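Local coordinates for protein Lys-gingipain W83 (Porphyromonas gingivalis, PDB 6I9A) that cleaves proteins with a strong preference for lysine in the P1 position, as a secreted cysteine protease that may act as a virulence factor in periodontal disease, at residues Gln169-Tyr174 / Asn212-Gly217; Asp188-Leu193 / Leu204-Ser209; Thr220-Pro225 / Phe242-Asn247. All blocks are in the same frame, centred on the assembly; numbering follows the deposited sequence.

Following the chain from the N terminus, helix 163-178 comes first and its residues 169-174 later meet the end of strand 210-214, so interaction 1 closes a loop of 37 residues. Interaction 2 is nested inside that loop: strand 188-192, on the border of the six-stranded sheet, is joined to the turn that follows helix 202-206, just before strand 210-214 starts. Interaction 3 comes afterwards, in series, and closes a shorter loop between strand 221-223 and strand 242-247. Strands 210-214 and 242-247 are neighbours in the sheet, joined by the backbone pair Tyr-213 O and Asn-247 N, and interactions 1 and 3 both touch the inhibitor.

Interaction 1 of 3, residues Gln169-Tyr174 / Asn212-Gly217; sequences QPTIKY and NYTAHG. With NA (sodium ion), chain F; H8E (benzyl-N-[(2S)-1-[[(3S)-7-amino-1-(benzylamino)-1,2-dioxoheptan-3-yl]amino]-5-(2-methyl-2-phenylhydrazinyl)-1,5-dioxopentan-2-yl]carbamate), chain I.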
loop_
_atom_site.group_PDB
_atom_site.type_symbol
_atom_site.label_atom_id
_atom_site.label_comp_id
_atom_site.label_asym_id
_atom_site.label_seq_id
_atom_site.Cartn_x
_atom_site.Cartn_y
_atom_site.Cartn_z
ATOM N N GLN A 169 7.861 6.206 -22.310
ATOM C CA GLN A 169 8.363 4.919 -22.799
ATOM C C GLN A 169 9.610 4.429 -22.027
ATOM O O GLN A 169 9.648 3.288 -21.590
ATOM C CB GLN A 169 8.623 4.965 -24.283
ATOM C CG GLN A 169 7.351 5.119 -25.127
ATOM C CD GLN A 169 7.628 4.865 -26.575
ATOM O OE1 GLN A 169 8.338 3.899 -26.913
ATOM N NE2 GLN A 169 7.083 5.711 -27.414
ATOM N N PRO A 170 10.600 5.302 -21.765
ATOM C CA PRO A 170 11.746 4.831 -20.957
ATOM C C PRO A 170 11.315 4.308 -19.587
ATOM O O PRO A 170 11.888 3.345 -19.091
ATOM C CB PRO A 170 12.676 6.073 -20.867
ATOM C CG PRO A 170 12.334 6.857 -22.136
ATOM C CD PRO A 170 10.871 6.633 -22.380
ATOM N N THR A 171 10.297 4.953 -18.961
ATOM C CA THR A 171 9.818 4.475 -17.642
ATOM C C THR A 171 9.311 3.034 -17.747
ATOM O O THR A 171 9.760 2.144 -16.996
ATOM C CB THR A 171 8.684 5.357 -17.149
ATOM O OG1 THR A 171 9.150 6.699 -16.919
ATOM C CG2 THR A 171 8.105 4.828 -15.828
ATOM N N ILE A 172 8.364 2.802 -18.674
ATOM C CA ILE A 172 7.747 1.464 -18.749
ATOM C C ILE A 172 8.769 0.441 -19.238
ATOM O O ILE A 172 8.795 -0.694 -18.736
ATOM C CB ILE A 172 6.504 1.554 -19.674
ATOM C CG1 ILE A 172 5.437 2.501 -19.106
ATOM C CG2 ILE A 172 5.928 0.145 -19.966
ATOM C CD1 ILE A 172 4.980 2.249 -17.722
ATOM N N LYS A 173 9.650 0.823 -20.167
ATOM C CA LYS A 173 10.685 -0.095 -20.649
ATOM C C LYS A 173 11.628 -0.502 -19.532
ATOM O O LYS A 173 12.096 -1.647 -19.506
ATOM C CB LYS A 173 11.441 0.489 -21.837
ATOM C CG LYS A 173 10.579 0.582 -23.103
ATOM C CD LYS A 173 11.343 1.291 -24.245
ATOM C CE LYS A 173 10.567 1.182 -25.551
ATOM N NZ LYS A 173 11.322 1.830 -26.656
ATOM N N TYR A 174 11.983 0.412 -18.622
ATOM C CA TYR A 174 12.849 0.064 -17.482
ATOM C C TYR A 174 12.140 -0.976 -16.603
ATOM O O TYR A 174 12.715 -1.996 -16.259
ATOM C CB TYR A 174 13.132 1.362 -16.673
ATOM C CG TYR A 174 14.004 1.138 -15.461
ATOM C CD1 TYR A 174 15.389 1.349 -15.517
ATOM C CD2 TYR A 174 13.452 0.727 -14.251
ATOM C CE1 TYR A 174 16.186 1.202 -14.390
ATOM C CE2 TYR A 174 14.249 0.553 -13.112
ATOM C CZ TYR A 174 15.607 0.785 -13.198
ATOM O OH TYR A 174 16.432 0.650 -12.118
ATOM N N ASN A 212 -0.181 0.202 -14.111
ATOM C CA ASN A 212 0.512 1.492 -13.911
ATOM C C ASN A 212 0.395 2.292 -15.198
ATOM O O ASN A 212 0.748 1.808 -16.285
ATOM C CB ASN A 212 1.971 1.226 -13.579
ATOM C CG ASN A 212 2.863 2.405 -13.243
ATOM O OD1 ASN A 212 4.080 2.244 -13.281
ATOM N ND2 ASN A 212 2.305 3.557 -12.869
ATOM N N TYR A 213 -0.145 3.503 -15.062
ATOM C CA TYR A 213 -0.334 4.464 -16.136
ATOM C C TYR A 213 0.541 5.673 -15.823
ATOM O O TYR A 213 0.474 6.230 -14.720
ATOM C CB TYR A 213 -1.828 4.858 -16.173
ATOM C CG TYR A 213 -2.154 6.032 -17.066
ATOM C CD1 TYR A 213 -2.108 7.333 -16.572
ATOM C CD2 TYR A 213 -2.597 5.843 -18.368
ATOM C CE1 TYR A 213 -2.493 8.420 -17.346
ATOM C CE2 TYR A 213 -2.984 6.929 -19.162
ATOM C CZ TYR A 213 -2.934 8.215 -18.640
ATOM O OH TYR A 213 -3.300 9.286 -19.445
ATOM N N THR A 214 1.327 6.136 -16.804
ATOM C CA THR A 214 2.094 7.375 -16.687
ATOM C C THR A 214 1.816 8.226 -17.922
ATOM O O THR A 214 2.120 7.817 -19.068
ATOM C CB THR A 214 3.583 7.100 -16.484
ATOM O OG1 THR A 214 4.216 8.410 -16.482
ATOM C CG2 THR A 214 4.259 6.233 -17.553
ATOM N N ALA A 215 1.179 9.371 -17.708
ATOM C CA ALA A 215 0.807 10.409 -18.705
ATOM C C ALA A 215 -0.227 11.331 -18.057
ATOM O O ALA A 215 -0.081 11.604 -16.873
ATOM C CB ALA A 215 0.310 9.833 -20.041
ATOM N N HIS A 216 -1.224 11.845 -18.786
ATOM C CA HIS A 216 -2.131 12.881 -18.243
ATOM C C HIS A 216 -3.238 12.307 -17.401
ATOM O O HIS A 216 -3.862 11.297 -17.782
ATOM C CB HIS A 216 -2.738 13.707 -19.374
ATOM C CG HIS A 216 -1.751 14.263 -20.342
ATOM N ND1 HIS A 216 -2.062 14.360 -21.682
ATOM C CD2 HIS A 216 -0.482 14.668 -20.175
ATOM C CE1 HIS A 216 -0.996 14.856 -22.281
ATOM N NE2 HIS A 216 -0.038 15.093 -21.424
ATOM N N GLY A 217 -3.559 12.996 -16.325
ATOM C CA GLY A 217 -4.674 12.649 -15.459
ATOM C C GLY A 217 -5.626 13.788 -15.231
ATOM O O GLY A 217 -5.235 14.962 -15.269
HETATM NA NA NA F . 16.956 2.590 -10.614
HETATM C CAQ H8E I . -6.289 16.734 -17.756
HETATM C CAK H8E I . -7.238 16.148 -18.620
HETATM C CAH H8E I . -6.875 15.800 -19.922
HETATM C CAL H8E I . -5.589 16.039 -20.400
HETATM C CAR H8E I . -4.685 16.633 -19.533
HETATM C CBO H8E I . -4.982 16.951 -18.215
HETATM C CBA H8E I . -3.998 17.594 -17.435
HETATM N NBE H8E I . -3.097 16.651 -16.751
HETATM C CBL H8E I . -1.788 16.932 -16.500
HETATM O OAE H8E I . -1.250 17.957 -16.939
HETATM C CBN H8E I . -1.031 15.906 -15.663
HETATM O OAG H8E I . -1.585 14.763 -15.639
HETATM C CBS H8E I . 0.497 15.914 -15.979
HETATM C CBB H8E I . 1.208 14.622 -15.559
HETATM C CAY H8E I . 2.680 14.587 -15.980
HETATM C CAX H8E I . 3.495 13.444 -15.366
HETATM C CAW H8E I . 3.137 12.091 -15.966
HETATM N NAB H8E I . 3.995 11.038 -15.345
HETATM N NBG H8E I . 1.198 17.075 -15.416
HETATM C C H8E I . 1.873 17.997 -16.102
HETATM O O H8E I . 1.972 18.052 -17.321
HETATM C CA H8E I . 2.377 19.135 -15.223
HETATM N N H8E I . 3.510 19.838 -15.815
HETATM C CBK H8E I . 4.730 19.262 -15.962
HETATM O OAD H8E I . 4.872 18.057 -15.706
HETATM O OBI H8E I . 5.658 20.037 -16.378
HETATM C CBD H8E I . 6.992 19.475 -16.656
HETATM C CBP H8E I . 7.839 20.444 -17.350
HETATM C CAS H8E I . 8.784 21.218 -16.675
HETATM C CAM H8E I . 9.636 22.156 -17.334
HETATM C CAI H8E I . 9.416 22.315 -18.713
HETATM C CAN H8E I . 8.429 21.594 -19.368
HETATM C CAT H8E I . 7.641 20.662 -18.714
HETATM C CB H8E I . 1.237 20.139 -14.985
HETATM C CG H8E I . 0.684 20.760 -16.295
HETATM C CD H8E I . -0.639 21.427 -16.061
HETATM O OE1 H8E I . -0.692 22.576 -15.619
HETATM N NE2 H8E I . -1.684 20.617 -16.312
HETATM N NBT H8E I . -3.006 20.977 -16.008
HETATM C CAA H8E I . -3.625 20.062 -15.012
HETATM C CBQ H8E I . -3.742 21.520 -17.106
HETATM C CAU H8E I . -5.140 21.424 -17.182
HETATM C CAO H8E I . -5.829 22.017 -18.237
HETATM C CAJ H8E I . -5.135 22.697 -19.229
HETATM C CAP H8E I . -3.750 22.766 -19.192
HETATM C CAV H8E I . -3.055 22.198 -18.122
HETATM O O HOH W 1 6.966 8.279 -15.874
HETATM O O HOH W 2 18.916 1.422 -9.736
#
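Thr-171 and Thr-214 mark the closest backbone approach, 8.3 Å between their CA atoms, where helix 169-174 runs nearly antiparallel to strand 212-214. The two axes come within 9.6 Å at an angle of 157°, the usual packing of a helix on the face of a sheet in an alpha/beta fold. No direct hydrogen bond joins the segments. The apolar touch is made by methyl groups: Ile-172 CD1 lies 4.1 Å from Thr-214 CG2, the two side chains running alongside one another with opposite headings. Although the CB of Ile-172 does not aim at the strand, CG1 stands beside the backbone N (chi1 -63°), and a further bend at chi2 brings CD1 over to it.

The polar link runs through a water, which donates to Thr-171 OG1 at 2.9 Å and also bonds Thr-214 OG1 at 2.8 Å; Thr-171 OG1 is bonded besides to Val-167 O, one turn back in the helix. With OG1 of Thr-214 anti to the backbone N (chi1 176°), the hydroxyl also accepts a hydrogen bond from the lysine-like amine NAB of the inhibitor, 2.9 Å away. Thr-214 OG1 therefore sits at the end of the inhibitor's lysine-like arm, consistent with the floor of the pocket for a P1 lysine. Further along the chain, Gly-217 N donates to OAG of the inhibitor at 2.7 Å, and His-216, assigned as the catalytic proton donor, sets its CB against the ring of the benzylamide, nearest at CAR, with its NE2 bonded to Asp-160.

On the helix, Tyr-174 OH binds a sodium ion together with Asp-314, Val-293, Thr-308 and Ser-309. Ile-172 also packs on Leu-155 and Ala-157 of strand 152-157, Thr-171 touches Tyr-289 and Ser-292 of helix 285-293, and Tyr-313 of helix 312-317 contacts Thr-171, Ile-172 and Tyr-174.

Interaction 2 of 3, residues Asp188-Leu193 / Leu204-Ser209; sequences DVYNYL and LNTGVS
Tyr-190 reaches from strand 188-192 to the turn after helix 202-206 and meets Val-208 with the edge of its ring. CD2 of the tyrosine lies 3.7 Å from CG1 of Val-208, and CE2 is almost as near, with the methyl lying in the ring plane instead of over a face. With CG anti to the carbonyl carbon (chi1 -52°), the ring extends from the strand with its CD2-CE2 edge against the valine. Val-208 places CG1 in the same way (chi1 -69°), and this is the branch that meets the ring.

Strand 188-192 is the border strand of the six-stranded sheet in the protease domain, next to strand 152-157, while the turn at 207-209 leads into strand 210-214 on the other side of 152-157. The contact therefore bridges over the strand between them. Gly-207 is the first residue to leave helical angles, with positive phi (134°), a turn of the backbone that glycine takes readily.

At the phenol end a single water gathers three oxygens: it donates to Gly-207 O at 2.7 Å, and it is bonded to Tyr-190 OH at 2.8 Å and to Thr-206 OG1 at 2.7 Å. The two hydroxyls themselves stay 4.4 Å apart, Tyr-190 OH to Thr-206 OG1, and are bridged by that water. His-203 stacks on the Tyr-190 ring, and Val-208 packs further on Phe-242 of strand 242-247.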
loop_
_atom_site.group_PDB
_atom_site.type_symbol
_atom_site.label_atom_id
_atom_site.label_comp_id
_atom_site.label_asym_id
_atom_site.label_seq_id
_atom_site.Cartn_x
_atom_site.Cartn_y
_atom_site.Cartn_z
ATOM N N ASP A 188 2.174 -12.613 -18.704
ATOM C CA ASP A 188 1.512 -11.666 -19.598
ATOM C C ASP A 188 1.783 -10.259 -19.118
ATOM O O ASP A 188 1.279 -9.843 -18.065
ATOM C CB ASP A 188 0.009 -11.936 -19.630
ATOM C CG ASP A 188 -0.326 -13.334 -20.111
ATOM O OD1 ASP A 188 -0.395 -14.256 -19.278
ATOM O OD2 ASP A 188 -0.429 -13.531 -21.341
ATOM N N VAL A 189 2.617 -9.551 -19.846
ATOM C CA VAL A 189 3.000 -8.194 -19.523
ATOM C C VAL A 189 2.351 -7.338 -20.597
ATOM O O VAL A 189 2.931 -7.082 -21.665
ATOM C CB VAL A 189 4.509 -8.040 -19.400
ATOM C CG1 VAL A 189 4.866 -6.586 -19.096
ATOM C CG2 VAL A 189 5.065 -8.966 -18.319
ATOM N N TYR A 190 1.095 -6.961 -20.367
ATOM C CA TYR A 190 0.361 -6.155 -21.348
ATOM C C TYR A 190 0.937 -4.760 -21.280
ATOM O O TYR A 190 0.954 -4.156 -20.208
ATOM C CB TYR A 190 -1.124 -6.141 -21.024
ATOM C CG TYR A 190 -1.761 -7.497 -20.818
ATOM C CD1 TYR A 190 -1.895 -8.403 -21.870
ATOM C CD2 TYR A 190 -2.286 -7.853 -19.577
ATOM C CE1 TYR A 190 -2.536 -9.632 -21.681
ATOM C CE2 TYR A 190 -2.963 -9.040 -19.389
ATOM C CZ TYR A 190 -3.063 -9.933 -20.433
ATOM O OH TYR A 190 -3.780 -11.097 -20.216
ATOM N N ASN A 191 1.441 -4.245 -22.392
ATOM C CA ASN A 191 2.120 -2.930 -22.349
ATOM C C ASN A 191 1.781 -2.150 -23.596
ATOM O O ASN A 191 1.753 -2.705 -24.706
ATOM C CB ASN A 191 3.635 -3.110 -22.177
ATOM C CG ASN A 191 4.339 -3.763 -23.333
ATOM O OD1 ASN A 191 4.977 -3.066 -24.135
ATOM N ND2 ASN A 191 4.277 -5.091 -23.442
ATOM N N TYR A 192 1.511 -0.865 -23.399
ATOM C CA TYR A 192 1.175 0.041 -24.490
ATOM C C TYR A 192 2.094 1.236 -24.362
ATOM O O TYR A 192 1.976 2.032 -23.410
ATOM C CB TYR A 192 -0.287 0.439 -24.367
ATOM C CG TYR A 192 -1.195 -0.744 -24.577
ATOM C CD1 TYR A 192 -1.427 -1.662 -23.546
ATOM C CD2 TYR A 192 -1.744 -1.020 -25.840
ATOM C CE1 TYR A 192 -2.179 -2.815 -23.758
ATOM C CE2 TYR A 192 -2.508 -2.166 -26.055
ATOM C CZ TYR A 192 -2.743 -3.051 -25.006
ATOM O OH TYR A 192 -3.484 -4.192 -25.209
ATOM N N LEU A 193 3.039 1.343 -25.272
ATOM C CA LEU A 193 4.068 2.370 -25.220
ATOM C C LEU A 193 3.708 3.615 -25.952
ATOM O O LEU A 193 4.313 4.657 -25.710
ATOM C CB LEU A 193 5.372 1.787 -25.812
ATOM C CG LEU A 193 6.004 0.630 -24.981
ATOM C CD1 LEU A 193 7.130 -0.080 -25.749
ATOM C CD2 LEU A 193 6.440 1.116 -23.567
ATOM N N LEU A 204 -7.849 -5.048 -17.624
ATOM C CA LEU A 204 -8.310 -4.869 -16.249
ATOM C C LEU A 204 -9.478 -5.773 -15.932
ATOM O O LEU A 204 -9.637 -6.188 -14.787
ATOM C CB LEU A 204 -8.775 -3.420 -16.042
ATOM C CG LEU A 204 -7.692 -2.324 -16.193
ATOM C CD1 LEU A 204 -8.325 -0.982 -15.919
ATOM C CD2 LEU A 204 -6.505 -2.561 -15.235
ATOM N N ASN A 205 -10.257 -6.139 -16.956
ATOM C CA ASN A 205 -11.384 -7.045 -16.781
ATOM C C ASN A 205 -10.936 -8.483 -16.715
ATOM O O ASN A 205 -11.412 -9.250 -15.866
ATOM C CB ASN A 205 -12.348 -6.890 -17.950
ATOM C CG ASN A 205 -13.074 -5.601 -17.954
ATOM O OD1 ASN A 205 -13.507 -5.101 -16.907
ATOM N ND2 ASN A 205 -13.217 -5.023 -19.132
ATOM N N THR A 206 -10.035 -8.895 -17.619
ATOM C CA THR A 206 -9.658 -10.305 -17.691
ATOM C C THR A 206 -8.747 -10.701 -16.545
ATOM O O THR A 206 -8.773 -11.870 -16.130
ATOM C CB THR A 206 -9.031 -10.653 -19.041
ATOM O OG1 THR A 206 -7.880 -9.834 -19.212
ATOM C CG2 THR A 206 -9.998 -10.447 -20.210
ATOM N N GLY A 207 -7.954 -9.766 -16.042
ATOM C CA GLY A 207 -7.183 -9.998 -14.829
ATOM C C GLY A 207 -5.749 -9.565 -14.932
ATOM O O GLY A 207 -4.967 -10.088 -15.729
ATOM N N VAL A 208 -5.404 -8.618 -14.053
ATOM C CA VAL A 208 -4.020 -8.222 -13.822
ATOM C C VAL A 208 -3.859 -7.988 -12.321
ATOM O O VAL A 208 -4.818 -7.613 -11.634
ATOM C CB VAL A 208 -3.600 -6.948 -14.597
ATOM C CG1 VAL A 208 -3.542 -7.211 -16.103
ATOM C CG2 VAL A 208 -4.506 -5.760 -14.267
ATOM N N SER A 209 -2.630 -8.186 -11.839
ATOM C CA SER A 209 -2.305 -7.932 -10.419
ATOM C C SER A 209 -1.989 -6.449 -10.189
ATOM O O SER A 209 -2.029 -5.965 -9.040
ATOM C CB SER A 209 -1.080 -8.766 -9.985
ATOM O OG SER A 209 0.036 -8.468 -10.820
HETATM O O HOH W 3 -5.717 -11.034 -18.168
#

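Interaction 3 of 3, residues Thr220-Pro225 / Phe242-Asn247; sequences TAWADP and FLAIGN. With H8E (benzyl-N-[(2S)-1-[[(3S)-7-amino-1-(benzylamino)-1,2-dioxoheptan-3-yl]amino]-5-(2-methyl-2-phenylhydrazinyl)-1,5-dioxopentan-2-yl]carbamate), chain I.
Trp-222 and Gly-246 form the nearest backbone pair, 7.4 Å between CA atoms, where strand 221-223 passes over strand 242-247 with their axes 9.3 Å apart at closest and inclined by 50°. The first belongs to a small three-stranded antiparallel sheet; the second is a parallel inner strand of the six-stranded sheet in this caspase-like (clan CD) protease domain, and Trp-222 packs the small sheet against the large one.

CG of Trp-222 lies beside the backbone N, opposite the carbonyl carbon (chi1 -69°), and the far end of the indole swings toward the strand, following its backbone. Trp-222 NE1 stands 3.7 Å from Gly-246 CA, and Trp-222 CZ2 is 3.8 Å from Ile-245 O. Further out, Trp-222 CH2 lies 4.3 Å from Ala-244 CB. The indole comes close to the backbone at Gly-246, which has no side chain. Nothing in this strand bonds the indole nitrogen; its hydrogen goes to Tyr-276 OH on neighbouring strand 273-279. Phe-261 and Tyr-213 both stack with the indole.

Both segments also reach the inhibitor. On the strand 221-223 side Ala-223 CB touches the ring of the inhibitor's benzylamide at CAH, 3.5 Å away. At the end of the other strand, the CB of Asn-247 points away from strand 221-223, while its backbone O accepts a hydrogen bond from the inhibitor's lysine-like amine, NAB, at 2.9 Å.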
loop_
_atom_site.group_PDB
_atom_site.type_symbol
_atom_site.label_atom_id
_atom_site.label_comp_id
_atom_site.label_asym_id
_atom_site.label_seq_id
_atom_site.Cartn_x
_atom_site.Cartn_y
_atom_site.Cartn_z
ATOM N N THR A 220 -11.048 12.531 -12.378
ATOM C CA THR A 220 -11.916 11.361 -12.543
ATOM C C THR A 220 -11.483 10.452 -13.672
ATOM O O THR A 220 -12.278 9.607 -14.116
ATOM C CB THR A 220 -13.384 11.824 -12.747
ATOM O OG1 THR A 220 -13.438 12.670 -13.902
ATOM C CG2 THR A 220 -13.939 12.526 -11.534
ATOM N N ALA A 221 -10.224 10.559 -14.139
ATOM C CA ALA A 221 -9.807 9.721 -15.247
ATOM C C ALA A 221 -8.314 9.639 -15.374
ATOM O O ALA A 221 -7.574 10.598 -15.115
ATOM C CB ALA A 221 -10.363 10.255 -16.597
ATOM N N TRP A 222 -7.863 8.510 -15.929
ATOM C CA TRP A 222 -6.607 8.431 -16.673
ATOM C C TRP A 222 -7.003 8.993 -18.044
ATOM O O TRP A 222 -7.932 8.481 -18.675
ATOM C CB TRP A 222 -6.067 7.001 -16.750
ATOM C CG TRP A 222 -5.593 6.486 -15.432
ATOM C CD1 TRP A 222 -5.309 7.205 -14.304
ATOM C CD2 TRP A 222 -5.188 5.145 -15.165
ATOM N NE1 TRP A 222 -4.784 6.378 -13.342
ATOM C CE2 TRP A 222 -4.702 5.103 -13.845
ATOM C CE3 TRP A 222 -5.221 3.949 -15.913
ATOM C CZ2 TRP A 222 -4.150 3.939 -13.273
ATOM C CZ3 TRP A 222 -4.736 2.782 -15.321
ATOM C CH2 TRP A 222 -4.217 2.783 -14.013
ATOM N N ALA A 223 -6.381 10.079 -18.503
ATOM C CA ALA A 223 -6.988 10.852 -19.581
ATOM C C ALA A 223 -6.764 10.329 -20.994
ATOM O O ALA A 223 -7.649 10.545 -21.848
ATOM C CB ALA A 223 -6.535 12.301 -19.501
ATOM N N ASP A 224 -5.617 9.732 -21.282
ATOM C CA ASP A 224 -5.375 9.308 -22.688
ATOM C C ASP A 224 -4.227 8.300 -22.718
ATOM O O ASP A 224 -3.060 8.685 -22.541
ATOM C CB ASP A 224 -5.008 10.529 -23.555
ATOM C CG ASP A 224 -4.932 10.210 -25.024
ATOM O OD1 ASP A 224 -4.952 9.034 -25.375
ATOM O OD2 ASP A 224 -4.801 11.170 -25.840
ATOM N N PRO A 225 -4.521 7.015 -22.898
ATOM C CA PRO A 225 -5.841 6.465 -23.233
ATOM C C PRO A 225 -6.833 6.635 -22.088
ATOM O O PRO A 225 -6.484 6.499 -20.908
ATOM C CB PRO A 225 -5.553 4.990 -23.510
ATOM C CG PRO A 225 -4.255 4.695 -22.771
ATOM C CD PRO A 225 -3.482 5.982 -22.942
ATOM N N PHE A 242 -6.550 -5.662 -8.160
ATOM C CA PHE A 242 -5.197 -5.174 -8.437
ATOM C C PHE A 242 -4.790 -3.988 -7.555
ATOM O O PHE A 242 -5.636 -3.295 -6.952
ATOM C CB PHE A 242 -5.062 -4.818 -9.951
ATOM C CG PHE A 242 -6.175 -3.948 -10.516
ATOM C CD1 PHE A 242 -6.208 -2.567 -10.296
ATOM C CD2 PHE A 242 -7.150 -4.510 -11.335
ATOM C CE1 PHE A 242 -7.247 -1.802 -10.815
ATOM C CE2 PHE A 242 -8.162 -3.742 -11.866
ATOM C CZ PHE A 242 -8.199 -2.404 -11.638
ATOM N N LEU A 243 -3.478 -3.724 -7.581
ATOM C CA LEU A 243 -2.937 -2.425 -7.171
ATOM C C LEU A 243 -2.840 -1.586 -8.450
ATOM O O LEU A 243 -2.338 -2.084 -9.470
ATOM C CB LEU A 243 -1.528 -2.649 -6.610
ATOM C CG LEU A 243 -0.690 -1.363 -6.429
ATOM C CD1 LEU A 243 -1.321 -0.374 -5.440
ATOM C CD2 LEU A 243 0.707 -1.713 -5.952
ATOM N N ALA A 244 -3.338 -0.349 -8.416
ATOM C CA ALA A 244 -3.160 0.557 -9.566
ATOM C C ALA A 244 -2.372 1.761 -9.101
ATOM O O ALA A 244 -2.557 2.257 -7.964
ATOM C CB ALA A 244 -4.500 0.958 -10.139
ATOM N N ILE A 245 -1.521 2.252 -10.001
ATOM C CA ILE A 245 -0.690 3.464 -9.732
ATOM C C ILE A 245 -0.872 4.401 -10.915
ATOM O O ILE A 245 -0.577 4.032 -12.081
ATOM C CB ILE A 245 0.792 3.099 -9.547
ATOM C CG1 ILE A 245 0.935 2.115 -8.375
ATOM C CG2 ILE A 245 1.618 4.388 -9.319
ATOM C CD1 ILE A 245 2.384 1.772 -8.023
ATOM N N GLY A 246 -1.371 5.596 -10.635
ATOM C CA GLY A 246 -1.510 6.653 -11.640
ATOM C C GLY A 246 -0.419 7.695 -11.418
ATOM O O GLY A 246 -0.485 8.477 -10.457
ATOM N N ASN A 247 0.652 7.604 -12.216
ATOM C CA ASN A 247 1.705 8.635 -12.205
ATOM C C ASN A 247 1.273 9.726 -13.185
ATOM O O ASN A 247 1.584 9.695 -14.392
ATOM C CB ASN A 247 3.046 8.043 -12.563
ATOM C CG ASN A 247 3.553 7.054 -11.530
ATOM O OD1 ASN A 247 3.750 5.868 -11.803
ATOM N ND2 ASN A 247 3.761 7.544 -10.297
HETATM C CAQ H8E I . -6.289 16.734 -17.756
HETATM C CAK H8E I . -7.238 16.148 -18.620
HETATM C CAH H8E I . -6.875 15.800 -19.922
HETATM C CAL H8E I . -5.589 16.039 -20.400
HETATM C CAR H8E I . -4.685 16.633 -19.533
HETATM C CBO H8E I . -4.982 16.951 -18.215
HETATM C CBA H8E I . -3.998 17.594 -17.435
HETATM N NBE H8E I . -3.097 16.651 -16.751
HETATM C CBL H8E I . -1.788 16.932 -16.500
HETATM O OAE H8E I . -1.250 17.957 -16.939
HETATM C CBN H8E I . -1.031 15.906 -15.663
HETATM O OAG H8E I . -1.585 14.763 -15.639
HETATM C CBS H8E I . 0.497 15.914 -15.979
HETATM C CBB H8E I . 1.208 14.622 -15.559
HETATM C CAY H8E I . 2.680 14.587 -15.980
HETATM C CAX H8E I . 3.495 13.444 -15.366
HETATM C CAW H8E I . 3.137 12.091 -15.966
HETATM N NAB H8E I . 3.995 11.038 -15.345
HETATM N NBG H8E I . 1.198 17.075 -15.416
HETATM C C H8E I . 1.873 17.997 -16.102
HETATM O O H8E I . 1.972 18.052 -17.321
HETATM C CA H8E I . 2.377 19.135 -15.223
HETATM N N H8E I . 3.510 19.838 -15.815
HETATM C CBK H8E I . 4.730 19.262 -15.962
HETATM O OAD H8E I . 4.872 18.057 -15.706
HETATM O OBI H8E I . 5.658 20.037 -16.378
HETATM C CBD H8E I . 6.992 19.475 -16.656
HETATM C CBP H8E I . 7.839 20.444 -17.350
HETATM C CAS H8E I . 8.784 21.218 -16.675
HETATM C CAM H8E I . 9.636 22.156 -17.334
HETATM C CAI H8E I . 9.416 22.315 -18.713
HETATM C CAN H8E I . 8.429 21.594 -19.368
HETATM C CAT H8E I . 7.641 20.662 -18.714
HETATM C CB H8E I . 1.237 20.139 -14.985
HETATM C CG H8E I . 0.684 20.760 -16.295
HETATM C CD H8E I . -0.639 21.427 -16.061
HETATM O OE1 H8E I . -0.692 22.576 -15.619
HETATM N NE2 H8E I . -1.684 20.617 -16.312
HETATM N NBT H8E I . -3.006 20.977 -16.008
HETATM C CAA H8E I . -3.625 20.062 -15.012
HETATM C CBQ H8E I . -3.742 21.520 -17.106
HETATM C CAU H8E I . -5.140 21.424 -17.182
HETATM C CAO H8E I . -5.829 22.017 -18.237
HETATM C CAJ H8E I . -5.135 22.697 -19.229
HETATM C CAP H8E I . -3.750 22.766 -19.192
HETATM C CAV H8E I . -3.055 22.198 -18.122
#